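Local coordinates for probable porin (Pseudomonas aeruginosa, PDB 4FSO), which probably acts as an outer-membrane porin, a beta-barrel of the OprD family that lets small solutes cross the outer membrane, at residues Leu52-Ala60 and Lys109-Phe117; Gly214-Arg222 and Ala251-Asn259. One frame throughout, in Å; residues are numbered along the deposited sequence.

Contact 1: Leu52-Ala60 and Lys109-Phe117; sequences LRSGYTEGA and KMRFSQTQF. With C8E ((hydroxyethyloxy)tri(ethyloxy)octane), chain J; C8E ((hydroxyethyloxy)tri(ethyloxy)octane), chain K.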
loop_
_atom_site.group_PDB
_atom_site.type_symbol
_atom_site.label_atom_id
_atom_site.label_comp_id
_atom_site.label_asym_id
_atom_site.label_seq_id
_atom_site.Cartn_x
_atom_site.Cartn_y
_atom_site.Cartn_z
ATOM N N LEU A 52 17.004 -0.162 10.923
ATOM C CA LEU A 52 17.463 0.182 12.259
ATOM C C LEU A 52 16.880 1.492 12.641
ATOM O O LEU A 52 17.091 2.502 11.957
ATOM C CB LEU A 52 18.963 0.361 12.277
ATOM C CG LEU A 52 19.907 -0.806 12.520
ATOM C CD1 LEU A 52 19.330 -2.129 12.072
ATOM C CD2 LEU A 52 21.203 -0.485 11.804
ATOM N N ARG A 53 16.151 1.488 13.741
ATOM C CA ARG A 53 15.663 2.738 14.288
ATOM C C ARG A 53 16.257 2.898 15.672
ATOM O O ARG A 53 15.999 2.079 16.547
ATOM C CB ARG A 53 14.152 2.706 14.380
ATOM C CG ARG A 53 13.503 1.827 13.340
ATOM C CD ARG A 53 13.692 2.398 11.947
ATOM N NE ARG A 53 12.651 1.946 11.038
ATOM C CZ ARG A 53 11.376 2.299 11.139
ATOM N NH1 ARG A 53 10.981 3.103 12.115
ATOM N NH2 ARG A 53 10.496 1.848 10.264
ATOM N N SER A 54 17.062 3.938 15.870
ATOM C CA SER A 54 17.634 4.176 17.196
ATOM C C SER A 54 16.570 4.653 18.176
ATOM O O SER A 54 15.432 4.939 17.806
ATOM C CB SER A 54 18.745 5.216 17.135
ATOM O OG SER A 54 18.205 6.509 16.866
ATOM N N GLY A 55 16.941 4.723 19.441
ATOM C CA GLY A 55 16.161 5.490 20.381
ATOM C C GLY A 55 16.491 6.980 20.276
ATOM O O GLY A 55 17.246 7.446 19.400
ATOM N N TYR A 56 15.905 7.760 21.166
ATOM C CA TYR A 56 16.246 9.160 21.201
ATOM C C TYR A 56 17.235 9.394 22.339
ATOM O O TYR A 56 17.103 8.815 23.418
ATOM C CB TYR A 56 14.979 10.014 21.346
ATOM C CG TYR A 56 14.179 10.108 20.069
ATOM C CD1 TYR A 56 14.526 11.026 19.084
ATOM C CD2 TYR A 56 13.084 9.273 19.835
ATOM C CE1 TYR A 56 13.811 11.121 17.905
ATOM C CE2 TYR A 56 12.352 9.366 18.656
ATOM C CZ TYR A 56 12.725 10.289 17.695
ATOM O OH TYR A 56 12.031 10.389 16.514
ATOM N N THR A 57 18.241 10.214 22.080
ATOM C CA THR A 57 19.088 10.709 23.143
ATOM C C THR A 57 18.245 11.364 24.234
ATOM O O THR A 57 17.116 11.826 23.998
ATOM C CB THR A 57 20.145 11.716 22.613
ATOM O OG1 THR A 57 19.507 12.814 21.941
ATOM C CG2 THR A 57 21.083 11.035 21.644
ATOM N N GLU A 58 18.791 11.398 25.441
ATOM C CA GLU A 58 18.049 11.894 26.596
ATOM C C GLU A 58 18.078 13.401 26.680
ATOM O O GLU A 58 18.970 14.045 26.129
ATOM C CB GLU A 58 18.585 11.272 27.868
ATOM C CG GLU A 58 18.457 9.784 27.867
ATOM C CD GLU A 58 18.968 9.201 29.150
ATOM O OE1 GLU A 58 19.574 9.968 29.930
ATOM O OE2 GLU A 58 18.767 7.987 29.380
ATOM N N GLY A 59 17.092 13.967 27.361
ATOM C CA GLY A 59 16.910 15.405 27.337
ATOM C C GLY A 59 15.590 15.742 26.667
ATOM O O GLY A 59 14.950 14.880 26.052
ATOM N N ALA A 60 15.183 17.000 26.785
ATOM C CA ALA A 60 13.845 17.395 26.384
ATOM C C ALA A 60 13.677 17.231 24.878
ATOM O O ALA A 60 12.674 16.687 24.394
ATOM C CB ALA A 60 13.572 18.828 26.824
ATOM N N LYS A 109 16.380 11.988 13.038
ATOM C CA LYS A 109 15.111 12.324 13.654
ATOM C C LYS A 109 15.301 13.167 14.907
ATOM O O LYS A 109 16.296 13.016 15.608
ATOM C CB LYS A 109 14.308 11.057 13.978
ATOM C CG LYS A 109 15.051 10.036 14.800
ATOM C CD LYS A 109 14.325 8.700 14.866
ATOM C CE LYS A 109 14.981 7.784 15.917
ATOM N NZ LYS A 109 14.663 6.337 15.739
ATOM N N MET A 110 14.359 14.079 15.158
ATOM C CA MET A 110 14.265 14.756 16.450
ATOM C C MET A 110 12.899 14.519 17.047
ATOM O O MET A 110 11.955 14.144 16.351
ATOM C CB MET A 110 14.447 16.255 16.332
ATOM C CG MET A 110 15.643 16.700 15.562
ATOM S SD MET A 110 15.193 18.288 14.856
ATOM C CE MET A 110 14.268 18.927 16.236
ATOM N N ARG A 111 12.789 14.789 18.338
ATOM C CA ARG A 111 11.550 14.586 19.058
ATOM C C ARG A 111 11.501 15.555 20.239
ATOM O O ARG A 111 12.503 15.790 20.916
ATOM C CB ARG A 111 11.463 13.125 19.503
ATOM C CG ARG A 111 10.386 12.763 20.496
ATOM C CD ARG A 111 10.978 11.839 21.569
ATOM N NE ARG A 111 11.940 12.529 22.436
ATOM C CZ ARG A 111 12.596 11.954 23.444
ATOM N NH1 ARG A 111 12.412 10.665 23.708
ATOM N NH2 ARG A 111 13.454 12.661 24.182
ATOM N N PHE A 112 10.340 16.159 20.429
ATOM C CA PHE A 112 10.024 16.897 21.634
ATOM C C PHE A 112 8.549 16.685 21.913
ATOM O O PHE A 112 7.731 16.677 20.986
ATOM C CB PHE A 112 10.294 18.388 21.476
ATOM C CG PHE A 112 9.816 19.193 22.646
ATOM C CD1 PHE A 112 8.552 19.758 22.649
ATOM C CD2 PHE A 112 10.613 19.352 23.763
ATOM C CE1 PHE A 112 8.096 20.476 23.739
ATOM C CE2 PHE A 112 10.164 20.079 24.854
ATOM C CZ PHE A 112 8.901 20.639 24.841
ATOM N N SER A 113 8.209 16.525 23.186
ATOM C CA SER A 113 6.836 16.238 23.600
ATOM C C SER A 113 6.210 15.099 22.775
ATOM O O SER A 113 6.696 13.972 22.807
ATOM C CB SER A 113 5.978 17.507 23.545
ATOM O OG SER A 113 4.922 17.456 24.491
ATOM N N GLN A 114 5.145 15.396 22.038
ATOM C CA GLN A 114 4.515 14.391 21.185
ATOM C C GLN A 114 4.701 14.758 19.715
ATOM O O GLN A 114 3.856 14.473 18.872
ATOM C CB GLN A 114 3.027 14.256 21.511
ATOM C CG GLN A 114 2.709 14.158 22.994
ATOM C CD GLN A 114 3.296 12.920 23.633
ATOM O OE1 GLN A 114 3.380 11.868 23.004
ATOM N NE2 GLN A 114 3.723 13.043 24.887
ATOM N N THR A 115 5.826 15.388 19.416
ATOM C CA THR A 115 6.090 15.870 18.077
ATOM C C THR A 115 7.448 15.331 17.605
ATOM O O THR A 115 8.411 15.284 18.375
ATOM C CB THR A 115 6.071 17.419 18.076
ATOM O OG1 THR A 115 4.764 17.883 18.444
ATOM C CG2 THR A 115 6.453 17.991 16.714
ATOM N N GLN A 116 7.523 14.908 16.348
ATOM C CA GLN A 116 8.765 14.365 15.824
ATOM C C GLN A 116 9.023 14.753 14.369
ATOM O O GLN A 116 8.099 14.891 13.569
ATOM C CB GLN A 116 8.808 12.846 16.019
ATOM C CG GLN A 116 7.450 12.192 15.938
ATOM C CD GLN A 116 7.231 11.155 17.023
ATOM O OE1 GLN A 116 6.219 11.186 17.735
ATOM N NE2 GLN A 116 8.172 10.221 17.150
ATOM N N PHE A 117 10.294 14.955 14.044
ATOM C CA PHE A 117 10.694 15.357 12.706
ATOM C C PHE A 117 11.717 14.351 12.212
ATOM O O PHE A 117 12.479 13.809 12.995
ATOM C CB PHE A 117 11.285 16.782 12.718
ATOM C CG PHE A 117 11.839 17.224 11.385
ATOM C CD1 PHE A 117 10.987 17.542 10.332
ATOM C CD2 PHE A 117 13.209 17.304 11.178
ATOM C CE1 PHE A 117 11.492 17.934 9.096
ATOM C CE2 PHE A 117 13.722 17.695 9.947
ATOM C CZ PHE A 117 12.860 18.012 8.905
HETATM C C1 C8E J . 7.199 19.664 5.103
HETATM C C2 C8E J . 7.698 18.861 6.309
HETATM C C3 C8E J . 8.712 19.655 7.144
HETATM C C4 C8E J . 8.078 20.776 7.982
HETATM C C5 C8E J . 9.121 21.705 8.615
HETATM C C6 C8E J . 8.983 21.741 10.137
HETATM C C7 C8E J . 10.341 21.751 10.834
HETATM C C8 C8E J . 10.057 21.653 12.339
HETATM O O9 C8E J . 11.247 21.406 13.079
HETATM C C10 C8E J . 11.284 20.164 13.786
HETATM C C11 C8E J . 10.846 20.318 15.254
HETATM O O12 C8E J . 11.188 19.165 16.021
HETATM C C13 C8E J . 10.332 18.958 17.141
HETATM C C14 C8E J . 9.976 20.281 17.811
HETATM O O15 C8E J . 8.596 20.362 18.095
HETATM C C2 C8E K . 3.521 21.187 25.124
HETATM C C3 C8E K . 3.563 21.840 23.732
HETATM C C4 C8E K . 4.918 21.590 23.063
HETATM C C5 C8E K . 5.018 22.099 21.628
HETATM C C6 C8E K . 5.478 20.954 20.716
HETATM C C7 C8E K . 5.715 21.384 19.269
#
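The Tyr56 ring is wedged between the side chains of Arg111 and Lys109, and each face receives a CH-pi contact. Over one face lies Arg111 CB, 3.6 Å from the ring centroid and 16° off the ring normal. Over the opposite face Lys109 CE stands 4.1 Å from the centroid. Lys109 NZ is farther from the ring, so any cation-pi attraction is weak at most. The phenol end reaches along the lysine chain, with Tyr56 OH 3.3 Å from Lys109 CD.

The Arg111 chain, bent at chi2 and chi3, runs along the same ring face as its CB and brings its guanidinium to Tyr56 CB. That carbon lies over one guanidinium face, with Tyr56 CB 3.5 Å from Arg111 NH1. The guanidinium and ring planes are 29° apart. Gly59 O meets the guanidinium at its edge.

These residues join the loop that follows strand 41-53 to the hairpin of strands 101-112 and 115-119, part of the antiparallel beta-barrel wall. Strand 62-72 runs between the two in the pairing order.

Polar contact centres on Lys109. Its chain runs extended beyond CG and delivers Lys109 NZ to Ser54 O, a hydrogen bond of 2.6 Å. The donor is tilted 33° from the carbonyl plane. Asp66 forms a salt bridge with the same ammonium, so the charge has two oxygen partners.

Apolar contact is thinner. Ala60 CB approaches Phe112 CE2 at 4.1 Å. The CD1/CE1 edge of the Phe112 ring meets detergent, with C4 of the chain K C8E 3.4 Å from Phe112 CE1.

Contact 2: Gly214-Arg222 and Ala251-Asn259; sequences GLRNVYRQR and AARAGKIDN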
loop_
_atom_site.group_PDB
_atom_site.type_symbol
_atom_site.label_atom_id
_atom_site.label_comp_id
_atom_site.label_asym_id
_atom_site.label_seq_id
_atom_site.Cartn_x
_atom_site.Cartn_y
_atom_site.Cartn_z
ATOM N N GLY A 214 0.044 16.435 -3.260
ATOM C CA GLY A 214 0.137 15.948 -4.618
ATOM C C GLY A 214 1.542 16.033 -5.135
ATOM O O GLY A 214 2.445 16.510 -4.445
ATOM N N LEU A 215 1.712 15.554 -6.361
ATOM C CA LEU A 215 2.970 15.656 -7.087
ATOM C C LEU A 215 2.961 17.010 -7.793
ATOM O O LEU A 215 2.106 17.242 -8.654
ATOM C CB LEU A 215 3.067 14.506 -8.105
ATOM C CG LEU A 215 4.368 14.279 -8.874
ATOM C CD1 LEU A 215 5.615 14.205 -7.964
ATOM C CD2 LEU A 215 4.235 13.006 -9.704
ATOM N N ARG A 216 3.877 17.904 -7.401
ATOM C CA ARG A 216 3.947 19.259 -7.951
ATOM C C ARG A 216 4.140 19.237 -9.473
ATOM O O ARG A 216 5.069 18.603 -9.973
ATOM C CB ARG A 216 5.063 20.066 -7.264
ATOM C CG ARG A 216 5.185 21.560 -7.660
ATOM N N ASN A 217 3.243 19.921 -10.187
ATOM C CA ASN A 217 3.202 19.969 -11.662
ATOM C C ASN A 217 2.657 18.736 -12.354
ATOM O O ASN A 217 2.836 18.549 -13.552
ATOM C CB ASN A 217 4.528 20.415 -12.289
ATOM C CG ASN A 217 4.747 21.909 -12.142
ATOM O OD1 ASN A 217 3.800 22.702 -12.229
ATOM N ND2 ASN A 217 5.983 22.298 -11.887
ATOM N N VAL A 218 1.966 17.903 -11.597
ATOM C CA VAL A 218 1.292 16.774 -12.178
ATOM C C VAL A 218 -0.136 16.822 -11.683
ATOM O O VAL A 218 -1.077 16.944 -12.476
ATOM C CB VAL A 218 1.964 15.469 -11.749
ATOM C CG1 VAL A 218 1.210 14.220 -12.306
ATOM C CG2 VAL A 218 3.427 15.491 -12.171
ATOM N N TYR A 219 -0.293 16.747 -10.366
ATOM C CA TYR A 219 -1.614 16.532 -9.787
ATOM C C TYR A 219 -1.709 16.933 -8.342
ATOM O O TYR A 219 -0.731 16.871 -7.579
ATOM C CB TYR A 219 -2.093 15.062 -9.959
ATOM C CG TYR A 219 -1.530 14.008 -8.980
ATOM C CD1 TYR A 219 -2.104 13.804 -7.728
ATOM C CD2 TYR A 219 -0.460 13.184 -9.343
ATOM C CE1 TYR A 219 -1.611 12.844 -6.861
ATOM C CE2 TYR A 219 0.040 12.196 -8.479
ATOM C CZ TYR A 219 -0.535 12.030 -7.239
ATOM O OH TYR A 219 -0.025 11.072 -6.373
ATOM N N ARG A 220 -2.916 17.345 -7.983
ATOM C CA ARG A 220 -3.293 17.512 -6.593
ATOM C C ARG A 220 -4.400 16.503 -6.247
ATOM O O ARG A 220 -5.210 16.108 -7.095
ATOM C CB ARG A 220 -3.697 18.968 -6.289
ATOM C CG ARG A 220 -4.668 19.605 -7.274
ATOM C CD ARG A 220 -4.992 21.078 -6.903
ATOM N NE ARG A 220 -3.978 22.044 -7.354
ATOM C CZ ARG A 220 -4.185 22.997 -8.266
ATOM N NH1 ARG A 220 -5.376 23.134 -8.838
ATOM N NH2 ARG A 220 -3.198 23.820 -8.607
ATOM N N GLN A 221 -4.414 16.089 -4.992
ATOM C CA GLN A 221 -5.292 15.047 -4.543
ATOM C C GLN A 221 -5.752 15.328 -3.100
ATOM O O GLN A 221 -4.946 15.664 -2.236
ATOM C CB GLN A 221 -4.536 13.711 -4.655
ATOM C CG GLN A 221 -5.351 12.457 -4.385
ATOM C CD GLN A 221 -4.610 11.189 -4.831
ATOM O OE1 GLN A 221 -3.889 10.558 -4.051
ATOM N NE2 GLN A 221 -4.786 10.823 -6.092
ATOM N N ARG A 222 -7.049 15.203 -2.855
ATOM C CA ARG A 222 -7.597 15.295 -1.511
ATOM C C ARG A 222 -8.144 13.928 -1.120
ATOM O O ARG A 222 -8.509 13.110 -1.982
ATOM C CB ARG A 222 -8.751 16.300 -1.444
ATOM C CG ARG A 222 -8.402 17.742 -1.763
ATOM C CD ARG A 222 -9.592 18.668 -1.446
ATOM N NE ARG A 222 -10.671 18.589 -2.434
ATOM C CZ ARG A 222 -11.965 18.763 -2.158
ATOM N NH1 ARG A 222 -12.370 19.007 -0.914
ATOM N NH2 ARG A 222 -12.859 18.681 -3.133
ATOM N N ALA A 251 1.852 22.864 -14.021
ATOM C CA ALA A 251 2.141 22.675 -15.452
ATOM C C ALA A 251 1.353 21.545 -16.113
ATOM O O ALA A 251 1.301 21.471 -17.344
ATOM C CB ALA A 251 3.643 22.464 -15.687
ATOM N N ALA A 252 0.759 20.676 -15.287
ATOM C CA ALA A 252 -0.051 19.547 -15.746
ATOM C C ALA A 252 0.769 18.694 -16.684
ATOM O O ALA A 252 0.458 18.554 -17.868
ATOM C CB ALA A 252 -1.345 20.017 -16.426
ATOM N N ARG A 253 1.835 18.130 -16.139
ATOM C CA ARG A 253 2.828 17.456 -16.946
ATOM C C ARG A 253 2.321 16.117 -17.471
ATOM O O ARG A 253 3.056 15.410 -18.159
ATOM C CB ARG A 253 4.104 17.282 -16.117
ATOM C CG ARG A 253 5.398 17.318 -16.897
ATOM C CD ARG A 253 6.584 17.453 -15.955
ATOM N NE ARG A 253 6.693 18.809 -15.430
ATOM C CZ ARG A 253 7.333 19.144 -14.313
ATOM N NH1 ARG A 253 7.926 18.219 -13.561
ATOM N NH2 ARG A 253 7.371 20.416 -13.942
ATOM N N ALA A 254 1.065 15.770 -17.175
ATOM C CA ALA A 254 0.549 14.443 -17.559
ATOM C C ALA A 254 -0.695 14.212 -18.451
ATOM O O ALA A 254 -0.992 13.048 -18.700
ATOM C CB ALA A 254 0.468 13.526 -16.331
ATOM N N GLY A 255 -1.467 15.199 -18.912
ATOM C CA GLY A 255 -1.573 16.554 -18.418
ATOM C C GLY A 255 -2.910 16.684 -17.706
ATOM O O GLY A 255 -2.938 16.750 -16.480
ATOM N N LYS A 256 -4.011 16.681 -18.460
ATOM C CA LYS A 256 -5.373 16.738 -17.881
ATOM C C LYS A 256 -5.784 15.530 -17.039
ATOM O O LYS A 256 -5.835 14.402 -17.528
ATOM C CB LYS A 256 -6.428 16.941 -18.974
ATOM C CG LYS A 256 -7.835 17.111 -18.443
ATOM N N ILE A 257 -6.101 15.784 -15.773
ATOM C CA ILE A 257 -6.436 14.730 -14.822
ATOM C C ILE A 257 -7.692 15.122 -14.056
ATOM O O ILE A 257 -7.769 16.213 -13.503
ATOM C CB ILE A 257 -5.253 14.416 -13.840
ATOM C CG1 ILE A 257 -4.112 13.730 -14.585
ATOM C CG2 ILE A 257 -5.693 13.514 -12.665
ATOM C CD1 ILE A 257 -2.843 13.583 -13.768
ATOM N N ASP A 258 -8.674 14.228 -14.029
ATOM C CA ASP A 258 -9.959 14.515 -13.414
ATOM C C ASP A 258 -10.585 13.214 -12.875
ATOM O O ASP A 258 -11.065 12.352 -13.641
ATOM C CB ASP A 258 -10.862 15.202 -14.448
ATOM C CG ASP A 258 -12.332 15.254 -14.018
ATOM O OD1 ASP A 258 -12.587 15.604 -12.841
ATOM O OD2 ASP A 258 -13.225 14.940 -14.858
ATOM N N ASN A 259 -10.595 13.077 -11.551
ATOM C CA ASN A 259 -11.014 11.836 -10.950
ATOM C C ASN A 259 -11.545 11.930 -9.544
ATOM O O ASN A 259 -10.932 12.493 -8.664
ATOM C CB ASN A 259 -9.866 10.809 -10.978
ATOM C CG ASN A 259 -10.259 9.485 -10.369
ATOM O OD1 ASN A 259 -10.859 8.673 -11.036
ATOM N ND2 ASN A 259 -9.944 9.274 -9.102
HETATM O O HOH W 1 -0.694 16.501 -14.984
#
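Asn217 holds the 251-259 segment through two hydrogen bonds, one from its side chain and one from its backbone. Asn217 OD1 accepts from Ala251 N at 2.7 Å, with an N-H...O angle of 167°. Asn217 O accepts from Arg253 N at 2.8 Å. CG of Asn217 lies beside its own backbone N (chi1 -75°), which brings the amide oxygen over to Ala251. The Arg253 guanidinium lies across Asn217, with Asn217 CB over one guanidinium face, 3.3 Å from Arg253 NH2. The amide and guanidinium planes are 49° apart. Arg253 NH1 also makes a weak hydrogen bond to Thr189 O.

The contact joins two loops of the barrel. One links strands 206-215 and 219-231 in a hairpin, and the other leads from strand 236-248 into strand 258-270.

A water bridges the two loops. It donates to Val218 O at 2.6 Å and to Gly255 O, and accepts from Ala254 N at 2.9 Å. Three backbone groups are thus satisfied by one molecule. Beside the water, Val218 CG1 packs on Ala254 CB at 4.2 Å. Ile257 CD1 touches Tyr219 CB at a similar distance.

Both segments of contact 1 come earlier in the chain than those of contact 2, so the two follow in series. Their centres are about 35 Å apart and their nearest atoms about 16 Å apart, without touching. Both belong to the antiparallel OprD-family barrel. Contact 1 involves strands 41-53, 101-112 and 115-119. Contact 2 involves strands 206-215, 219-231 and 258-270. In each, one intervening strand of the pairing order is spanned: 62-72 in contact 1 and 236-248 in contact 2. Contact 1 ties a loop to a strand hairpin; contact 2 ties two inter-strand loops together. They do so at two separate places on the barrel.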